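Local coordinates for Sec-alkyl sulfatase (Pseudomonas sp. dsm 6611, PDB 2YHE) that hydrolyses secondary alkyl sulfates enantioselectively with strict inversion of configuration, as a zinc-dependent homodimer of the metallo-beta-lactamase superfamily, at the interface of chains A and B. Numbering follows the deposited sequence. Chains: chain A/B, Sec-alkyl sulfatase.

Contact 1: the interface of chains A and B. Residues chain A 428, 432, 435-437; chain B 228, 320, 322, 520.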
ATOM      1  N   TYR A 428      -5.472   5.813   5.112  1.00 21.54           N
ATOM      2  CA  TYR A 428      -4.735   6.930   4.528  1.00 21.21           C
ATOM      3  C   TYR A 428      -3.573   6.388   3.687  1.00 26.02           C
ATOM      4  O   TYR A 428      -3.402   6.800   2.544  1.00 26.78           O
ATOM      5  CB  TYR A 428      -4.194   7.863   5.632  1.00 23.26           C
ATOM      6  CG  TYR A 428      -3.632   9.169   5.105  1.00 25.43           C
ATOM      7  CD1 TYR A 428      -2.330   9.244   4.615  1.00 26.66           C
ATOM      8  CD2 TYR A 428      -4.414  10.319   5.058  1.00 26.65           C
ATOM      9  CE1 TYR A 428      -1.816  10.441   4.105  1.00 27.05           C
ATOM     10  CE2 TYR A 428      -3.914  11.514   4.548  1.00 28.35           C
ATOM     11  CZ  TYR A 428      -2.605  11.579   4.101  1.00 35.95           C
ATOM     12  OH  TYR A 428      -2.116  12.772   3.616  1.00 41.98           O
ATOM     13  N   LEU A 432      -3.619   7.131  -0.175  1.00 32.58           N
ATOM     14  CA  LEU A 432      -2.690   8.222  -0.478  1.00 32.32           C
ATOM     15  C   LEU A 432      -1.209   7.935  -0.305  1.00 35.51           C
ATOM     16  O   LEU A 432      -0.410   8.422  -1.114  1.00 34.74           O
ATOM     17  CB  LEU A 432      -3.097   9.540   0.209  1.00 31.95           C
ATOM     18  CG  LEU A 432      -4.568   9.982   0.082  1.00 35.68           C
ATOM     19  CD1 LEU A 432      -4.876  11.102   1.042  1.00 35.61           C
ATOM     20  CD2 LEU A 432      -4.918  10.377  -1.360  1.00 37.53           C
ATOM     21  N   TYR A 435       3.228   9.938   2.521  1.00 24.33           N
ATOM     22  CA  TYR A 435       3.431  11.363   2.342  1.00 25.05           C
ATOM     23  C   TYR A 435       2.130  12.127   2.481  1.00 31.99           C
ATOM     24  O   TYR A 435       1.156  11.831   1.772  1.00 32.00           O
ATOM     25  CB  TYR A 435       4.172  11.656   1.032  1.00 26.46           C
ATOM     26  CG  TYR A 435       4.316  13.126   0.699  1.00 27.26           C
ATOM     27  CD1 TYR A 435       4.978  13.999   1.563  1.00 29.19           C
ATOM     28  CD2 TYR A 435       3.752  13.657  -0.465  1.00 26.12           C
ATOM     29  CE1 TYR A 435       5.087  15.359   1.271  1.00 29.28           C
ATOM     30  CE2 TYR A 435       3.862  15.008  -0.766  1.00 25.34           C
ATOM     31  CZ  TYR A 435       4.554  15.852   0.092  1.00 27.20           C
ATOM     32  OH  TYR A 435       4.691  17.181  -0.207  1.00 21.23           O
ATOM     33  N   ASP A 436       2.118  13.101   3.420  1.00 27.76           N
ATOM     34  CA  ASP A 436       0.929  13.846   3.782  1.00 27.13           C
ATOM     35  C   ASP A 436       0.572  15.025   2.885  1.00 32.30           C
ATOM     36  O   ASP A 436      -0.448  15.685   3.140  1.00 33.21           O
ATOM     37  CB  ASP A 436       0.975  14.246   5.273  1.00 28.36           C
ATOM     38  CG  ASP A 436       1.897  15.420   5.599  1.00 34.17           C
ATOM     39  OD1 ASP A 436       2.772  15.759   4.743  1.00 33.86           O
ATOM     40  OD2 ASP A 436       1.750  16.004   6.707  1.00 33.48           O
ATOM     41  N   GLY A 437       1.395  15.296   1.873  1.00 26.36           N
ATOM     42  CA  GLY A 437       1.089  16.390   0.959  1.00 26.15           C
ATOM     43  C   GLY A 437       1.754  17.696   1.294  1.00 30.25           C
ATOM     44  O   GLY A 437       1.817  18.594   0.447  1.00 29.85           O
TER
ATOM     45  N   ARG B 228      -4.454  17.749  -3.629  1.00 29.72           N
ATOM     46  CA  ARG B 228      -3.029  17.401  -3.540  1.00 27.79           C
ATOM     47  C   ARG B 228      -2.338  17.540  -4.906  1.00 29.61           C
ATOM     48  O   ARG B 228      -1.176  17.937  -4.988  1.00 29.66           O
ATOM     49  CB  ARG B 228      -2.840  15.984  -3.003  1.00 23.71           C
ATOM     50  CG  ARG B 228      -3.097  15.811  -1.519  1.00 14.19           C
ATOM     51  CD  ARG B 228      -3.075  14.324  -1.203  1.00 26.67           C
ATOM     52  NE  ARG B 228      -1.749  13.748  -1.452  1.00 20.10           N
ATOM     53  CZ  ARG B 228      -0.926  13.335  -0.498  1.00 32.41           C
ATOM     54  NH1 ARG B 228      -1.312  13.347   0.773  1.00 13.79           N
ATOM     55  NH2 ARG B 228       0.268  12.856  -0.809  1.00 32.15           N
ATOM     56  N   LEU B 320       4.972   6.021  -5.938  1.00 25.64           N
ATOM     57  CA  LEU B 320       4.005   6.675  -5.068  1.00 24.71           C
ATOM     58  C   LEU B 320       3.827   8.099  -5.559  1.00 28.28           C
ATOM     59  O   LEU B 320       4.767   8.895  -5.473  1.00 27.09           O
ATOM     60  CB  LEU B 320       4.426   6.614  -3.582  1.00 23.92           C
ATOM     61  CG  LEU B 320       3.377   7.073  -2.583  1.00 26.97           C
ATOM     62  CD1 LEU B 320       2.219   6.065  -2.448  1.00 26.41           C
ATOM     63  CD2 LEU B 320       3.989   7.364  -1.288  1.00 27.45           C
ATOM     64  N   PRO B 322       2.674  11.988  -5.764  1.00 26.96           N
ATOM     65  CA  PRO B 322       2.405  13.103  -4.825  1.00 27.83           C
ATOM     66  C   PRO B 322       0.927  13.462  -4.618  1.00 36.63           C
ATOM     67  O   PRO B 322       0.547  13.843  -3.509  1.00 39.54           O
ATOM     68  CB  PRO B 322       3.147  14.277  -5.466  1.00 29.15           C
ATOM     69  CG  PRO B 322       4.268  13.638  -6.203  1.00 32.07           C
ATOM     70  CD  PRO B 322       3.685  12.381  -6.771  1.00 27.10           C
ATOM     71  N   MET B 520       5.802  21.190  -6.040  1.00 36.16           N
ATOM     72  CA  MET B 520       5.329  21.074  -4.668  1.00 35.22           C
ATOM     73  C   MET B 520       5.885  22.161  -3.800  1.00 40.50           C
ATOM     74  O   MET B 520       5.126  22.786  -3.066  1.00 41.59           O
ATOM     75  CB  MET B 520       5.648  19.699  -4.099  1.00 37.60           C
ATOM     76  CG  MET B 520       4.836  18.614  -4.739  1.00 40.78           C
ATOM     77  SD  MET B 520       5.418  17.034  -4.164  1.00 44.74           S
ATOM     78  CE  MET B 520       4.180  16.605  -3.393  1.00 42.14           C
TER
HETATM   79  O   HOH W   1      -3.882  14.556   2.084  1.00 31.74           O
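B:Arg228 reaches A:Tyr435 by a bend in its chain: CG leaves anti to the carbonyl carbon, and the turn at chi3 (64°) points the guanidinium at the backbone of chain A. There B:Arg228 hydrogen-bonds end-on with both terminal nitrogens to one carbonyl, NH2 2.9 Å and NH1 3.1 Å from A:Tyr435 O. NH2 lies above the plane of this carbonyl, NH1 closer to it. Within chain B, B:Arg228 NE and NH2 grip B:Pro322 O side-on with hydrogen bonds, NE at 3.1 Å; NH2 thus serves both carbonyls. Two carbonyls from opposite subunits thereby fix the rotation of the group. The phenol of A:Tyr428 comes in at the guanidinium edge, its OH 3.0 Å from B:Arg228 NH1 in a hydrogen bond, and water 1 joins the same two groups. A:Leu432 CB lies loosely over the rim of one guanidinium face and A:Gly437 CA over the rim of the other. The ring of A:Tyr435, nearly perpendicular to the guanidinium, carries the N of A:Gly437 over its centre; its phenol end lies near the thioether of B:Met520, a contact modelled too tightly to interpret. B:Leu320 adds a light contact with the backbone of A:Leu432. B:Arg228 belongs to helix 222-233 and A:Tyr428 to helix 420-431, while A:Tyr435 sits in the following loop; B:Leu320 and B:Pro322 belong to the sulfate-binding segment, so the dimer contact borders the active site.

Contact 2: the interface of chains A and B. Residues chain A 382, 389; chain B 561-563.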
ATOM      1  N   ARG A 382     -14.979   6.527   7.205  1.00 29.04           N
ATOM      2  CA  ARG A 382     -14.660   7.660   8.085  1.00 27.83           C
ATOM      3  C   ARG A 382     -13.336   8.306   7.678  1.00 31.17           C
ATOM      4  O   ARG A 382     -13.258   9.538   7.603  1.00 29.37           O
ATOM      5  CB  ARG A 382     -14.653   7.255   9.567  1.00 23.62           C
ATOM      6  CG  ARG A 382     -14.482   8.435  10.504  1.00 30.38           C
ATOM      7  CD  ARG A 382     -15.751   9.226  10.733  1.00 25.45           C
ATOM      8  NE  ARG A 382     -15.498  10.387  11.586  1.00 28.31           N
ATOM      9  CZ  ARG A 382     -15.658  11.658  11.225  1.00 49.14           C
ATOM     10  NH1 ARG A 382     -16.054  11.966   9.989  1.00 40.00           N
ATOM     11  NH2 ARG A 382     -15.456  12.634  12.106  1.00 30.30           N
ATOM     12  N   LYS A 389     -11.756  15.932   3.459  1.00 26.98           N
ATOM     13  CA  LYS A 389     -11.893  17.172   4.235  1.00 26.79           C
ATOM     14  C   LYS A 389     -10.494  17.813   4.426  1.00 33.35           C
ATOM     15  O   LYS A 389     -10.392  18.938   4.911  1.00 33.76           O
ATOM     16  CB  LYS A 389     -12.588  16.905   5.581  1.00 27.11           C
ATOM     17  CG  LYS A 389     -14.097  16.745   5.457  1.00 17.86           C
ATOM     18  CD  LYS A 389     -14.716  16.436   6.827  1.00 29.06           C
ATOM     19  CE  LYS A 389     -16.217  16.203   6.816  1.00 32.08           C
ATOM     20  NZ  LYS A 389     -16.707  15.730   8.134  1.00 35.83           N
TER
ATOM     21  N   ASP B 561     -22.002  11.826   7.245  1.00 41.08           N
ATOM     22  CA  ASP B 561     -21.491  12.383   8.496  1.00 41.71           C
ATOM     23  C   ASP B 561     -21.872  11.410   9.624  1.00 44.68           C
ATOM     24  O   ASP B 561     -23.007  11.455  10.120  1.00 44.73           O
ATOM     25  CB  ASP B 561     -22.107  13.788   8.740  1.00 44.32           C
ATOM     26  CG  ASP B 561     -21.479  14.595   9.859  1.00 52.43           C
ATOM     27  OD1 ASP B 561     -21.587  14.175  11.031  1.00 54.89           O
ATOM     28  OD2 ASP B 561     -20.939  15.672   9.572  1.00 55.39           O
ATOM     29  N   THR B 562     -20.925  10.535  10.024  1.00 40.55           N
ATOM     30  CA  THR B 562     -21.138   9.528  11.077  1.00 40.70           C
ATOM     31  C   THR B 562     -21.679  10.130  12.395  1.00 46.18           C
ATOM     32  O   THR B 562     -22.595   9.571  12.999  1.00 44.36           O
ATOM     33  CB  THR B 562     -19.869   8.700  11.285  1.00 42.36           C
ATOM     34  OG1 THR B 562     -19.497   8.062  10.064  1.00 46.60           O
ATOM     35  CG2 THR B 562     -20.005   7.676  12.392  1.00 38.21           C
ATOM     36  N   ASP B 563     -21.116  11.265  12.815  1.00 45.68           N
ATOM     37  CA  ASP B 563     -21.520  11.940  14.041  1.00 47.60           C
ATOM     38  C   ASP B 563     -22.999  12.351  14.017  1.00 51.93           C
ATOM     39  O   ASP B 563     -23.719  12.110  14.996  1.00 53.96           O
ATOM     40  CB  ASP B 563     -20.622  13.154  14.324  1.00 50.41           C
ATOM     41  CG  ASP B 563     -19.161  12.829  14.497  1.00 61.15           C
ATOM     42  OD1 ASP B 563     -18.847  11.679  14.915  1.00 61.54           O
ATOM     43  OD2 ASP B 563     -18.327  13.724  14.223  1.00 63.47           O
TER
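The methylene CD of A:Arg382 lies against the side chain of B:Thr562, 4.0 Å from its OG1 and 4.2 Å from its CB. This small, loose contact forms the apolar centre, and the two side chains meet at a slant. Beyond CD the arginine runs on to its charged end. CG leaves anti to the backbone N (chi1 -174°), and the bend at chi2 (79°) carries the guanidinium toward chain B, bringing A:Arg382 NH2 3.7 Å from B:Asp563 OD2. This is a long salt bridge. The guanidinium and carboxylate planes stand 73° apart, so the charges attract without the flat, two-point pairing of a parallel arrangement. Farther out, the extended chain of A:Lys389 brings its ammonium NZ to 4.5 Å from B:Asp561 OD2, near enough for attraction between opposite charges but not for contact. The two acidic residues of chain B, flanking B:Thr562 in sequence, thus face two basic groups of chain A, and their opposite charges may favour this placing of the subunits. A:Arg382 projects from the long helix 362-388 and A:Lys389 follows directly after its end; on the partner, B:Asp561 precedes the short helix 562-565, which carries B:Thr562 and B:Asp563.

Contact 3: the interface of chains A and B. Residues chain A 442-446; chain B 394, 425, 478.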
ATOM      1  N   LEU A 442       8.420  16.150   2.694  1.00 34.54           N
ATOM      2  CA  LEU A 442       8.786  15.496   1.440  1.00 32.81           C
ATOM      3  C   LEU A 442      10.094  14.690   1.547  1.00 40.73           C
ATOM      4  O   LEU A 442      10.203  13.628   0.941  1.00 40.86           O
ATOM      5  CB  LEU A 442       8.859  16.560   0.314  1.00 30.59           C
ATOM      6  CG  LEU A 442       8.936  16.130  -1.151  1.00 30.23           C
ATOM      7  CD1 LEU A 442       7.868  15.104  -1.516  1.00 29.01           C
ATOM      8  CD2 LEU A 442       8.812  17.331  -2.041  1.00 26.25           C
ATOM      9  N   ASP A 443      11.074  15.197   2.313  1.00 38.82           N
ATOM     10  CA  ASP A 443      12.373  14.568   2.446  1.00 38.13           C
ATOM     11  C   ASP A 443      12.840  14.532   3.909  1.00 42.51           C
ATOM     12  O   ASP A 443      13.788  15.236   4.304  1.00 41.70           O
ATOM     13  CB  ASP A 443      13.372  15.266   1.512  1.00 39.22           C
ATOM     14  CG  ASP A 443      14.608  14.481   1.138  1.00 39.45           C
ATOM     15  OD1 ASP A 443      14.642  13.249   1.406  1.00 40.72           O
ATOM     16  OD2 ASP A 443      15.550  15.095   0.576  1.00 38.53           O
ATOM     17  N   PRO A 444      12.198  13.673   4.742  1.00 38.10           N
ATOM     18  CA  PRO A 444      12.623  13.563   6.146  1.00 37.15           C
ATOM     19  C   PRO A 444      14.055  13.037   6.286  1.00 41.44           C
ATOM     20  O   PRO A 444      14.485  12.233   5.466  1.00 42.23           O
ATOM     21  CB  PRO A 444      11.609  12.568   6.716  1.00 38.00           C
ATOM     22  CG  PRO A 444      10.408  12.701   5.824  1.00 41.71           C
ATOM     23  CD  PRO A 444      11.052  12.782   4.484  1.00 38.49           C
ATOM     24  N   PHE A 445      14.792  13.496   7.309  1.00 37.36           N
ATOM     25  CA  PHE A 445      16.158  13.037   7.608  1.00 36.54           C
ATOM     26  C   PHE A 445      16.119  11.623   8.215  1.00 39.49           C
ATOM     27  O   PHE A 445      15.142  11.274   8.894  1.00 37.57           O
ATOM     28  CB  PHE A 445      16.839  13.975   8.626  1.00 39.00           C
ATOM     29  CG  PHE A 445      17.409  15.264   8.084  1.00 41.56           C
ATOM     30  CD1 PHE A 445      18.634  15.281   7.439  1.00 44.52           C
ATOM     31  CD2 PHE A 445      16.719  16.467   8.229  1.00 45.12           C
ATOM     32  CE1 PHE A 445      19.145  16.468   6.913  1.00 47.89           C
ATOM     33  CE2 PHE A 445      17.233  17.656   7.712  1.00 46.46           C
ATOM     34  CZ  PHE A 445      18.443  17.647   7.059  1.00 46.61           C
ATOM     35  N   PRO A 446      17.184  10.803   8.062  1.00 37.61           N
ATOM     36  CA  PRO A 446      17.189   9.495   8.749  1.00 37.83           C
ATOM     37  C   PRO A 446      17.194   9.672  10.281  1.00 41.18           C
ATOM     38  O   PRO A 446      17.643  10.719  10.776  1.00 39.02           O
ATOM     39  CB  PRO A 446      18.452   8.813   8.228  1.00 39.44           C
ATOM     40  CG  PRO A 446      19.297   9.886   7.739  1.00 43.98           C
ATOM     41  CD  PRO A 446      18.440  11.030   7.324  1.00 39.25           C
TER
ATOM     42  N   HIS B 394      13.452   6.040   5.766  1.00 32.58           N
ATOM     43  CA  HIS B 394      14.290   7.226   5.582  1.00 32.53           C
ATOM     44  C   HIS B 394      15.757   6.915   5.553  1.00 36.56           C
ATOM     45  O   HIS B 394      16.489   7.620   4.881  1.00 37.31           O
ATOM     46  CB  HIS B 394      13.904   8.364   6.544  1.00 33.73           C
ATOM     47  CG  HIS B 394      12.430   8.643   6.536  1.00 37.48           C
ATOM     48  ND1 HIS B 394      11.776   9.033   5.375  1.00 39.27           N
ATOM     49  CD2 HIS B 394      11.518   8.496   7.524  1.00 38.92           C
ATOM     50  CE1 HIS B 394      10.496   9.122   5.697  1.00 38.35           C
ATOM     51  NE2 HIS B 394      10.297   8.837   6.987  1.00 38.65           N
ATOM     52  N   ARG B 425      11.331   4.803  -0.501  1.00 31.99           N
ATOM     53  CA  ARG B 425      10.400   4.895   0.624  1.00 30.90           C
ATOM     54  C   ARG B 425       9.080   4.155   0.298  1.00 36.77           C
ATOM     55  O   ARG B 425       8.511   3.516   1.177  1.00 37.71           O
ATOM     56  CB  ARG B 425      10.142   6.386   0.981  1.00 27.64           C
ATOM     57  CG  ARG B 425      11.334   7.025   1.679  1.00 30.63           C
ATOM     58  CD  ARG B 425      11.065   8.396   2.256  1.00 28.19           C
ATOM     59  NE  ARG B 425      11.600   9.477   1.427  1.00 34.14           N
ATOM     60  CZ  ARG B 425      12.550  10.334   1.792  1.00 45.17           C
ATOM     61  NH1 ARG B 425      13.113  10.244   2.987  1.00 27.33           N
ATOM     62  NH2 ARG B 425      12.941  11.290   0.963  1.00 42.25           N
ATOM     63  N   ARG B 478      16.588  22.314   3.885  1.00 43.45           N
ATOM     64  CA  ARG B 478      15.932  21.077   4.287  1.00 43.26           C
ATOM     65  C   ARG B 478      15.576  21.102   5.778  1.00 48.32           C
ATOM     66  O   ARG B 478      14.443  20.755   6.136  1.00 48.54           O
ATOM     67  CB  ARG B 478      16.825  19.866   3.957  1.00 41.96           C
ATOM     68  CG  ARG B 478      16.102  18.516   4.010  1.00 43.97           C
ATOM     69  CD  ARG B 478      17.065  17.389   3.717  1.00 46.81           C
ATOM     70  NE  ARG B 478      16.554  16.085   4.143  1.00 38.62           N
ATOM     71  CZ  ARG B 478      17.192  14.935   3.959  1.00 50.96           C
ATOM     72  NH1 ARG B 478      18.386  14.913   3.373  1.00 34.76           N
ATOM     73  NH2 ARG B 478      16.639  13.795   4.350  1.00 38.65           N
TER
HETATM   74  O   HOH W   2      15.882  10.304   4.333  1.00 32.92           O
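A:Phe445 and A:Asp443 enclose the guanidinium of B:Arg478 in the tightly packed part. The phenyl ring lies almost parallel to one face of that group, with B:Arg478 NE 3.7 Å from the A:Phe445 ring centroid in a cation-pi contact, while the carboxylate of A:Asp443 stacks on the opposite face. The arginine chain, extended from CG to NE, lays its CD against the ring as well. B:Arg478 NE also hydrogen-bonds to A:Asp443 O at 2.9 Å, and NH2 makes weak hydrogen bonds to the carbonyls of A:Asp443 and A:Pro444. The pyrrolidine of A:Pro444 lies over the face of B:His394 in a CH-pi contact, A:Pro444 CB 3.8 Å from the imidazole centroid. B:Arg425 passes beside this proline; its NH1 donates to B:His394 ND1 at 3.0 Å, which probably helps orient the imidazole. The looser side is bridged by a water: water 2 links A:Pro444 O with the backbone O of B:His394, and B:Arg425 NH1 touches it weakly. A:Pro446 adds a distant contact with the backbone O of B:His394. A:Asp443 OD1 receives B:Arg425 NH2 at 2.6 Å in a nearly straight salt-bridging hydrogen bond (165° at the hydrogen), on the anti side and 34° out of the carboxylate plane.

Measured between the centres of their C-alpha atoms, contacts 1 and 3 are about 14 Å apart, contacts 1 and 2 about 21 Å, and contacts 2 and 3 about 32 Å, so contact 1 lies between the outer two. Helix 420-431 connects contacts 1 and 3, serving chain A in one and chain B in the other; the segment from 432 to 446 of chain A runs from the first to the third. Contact 2 uses separate elements. Two-fold symmetry repeats all three with the chains exchanged, so the three patches and their twins spread the dimer contact over at least about 32 Å between patch centres.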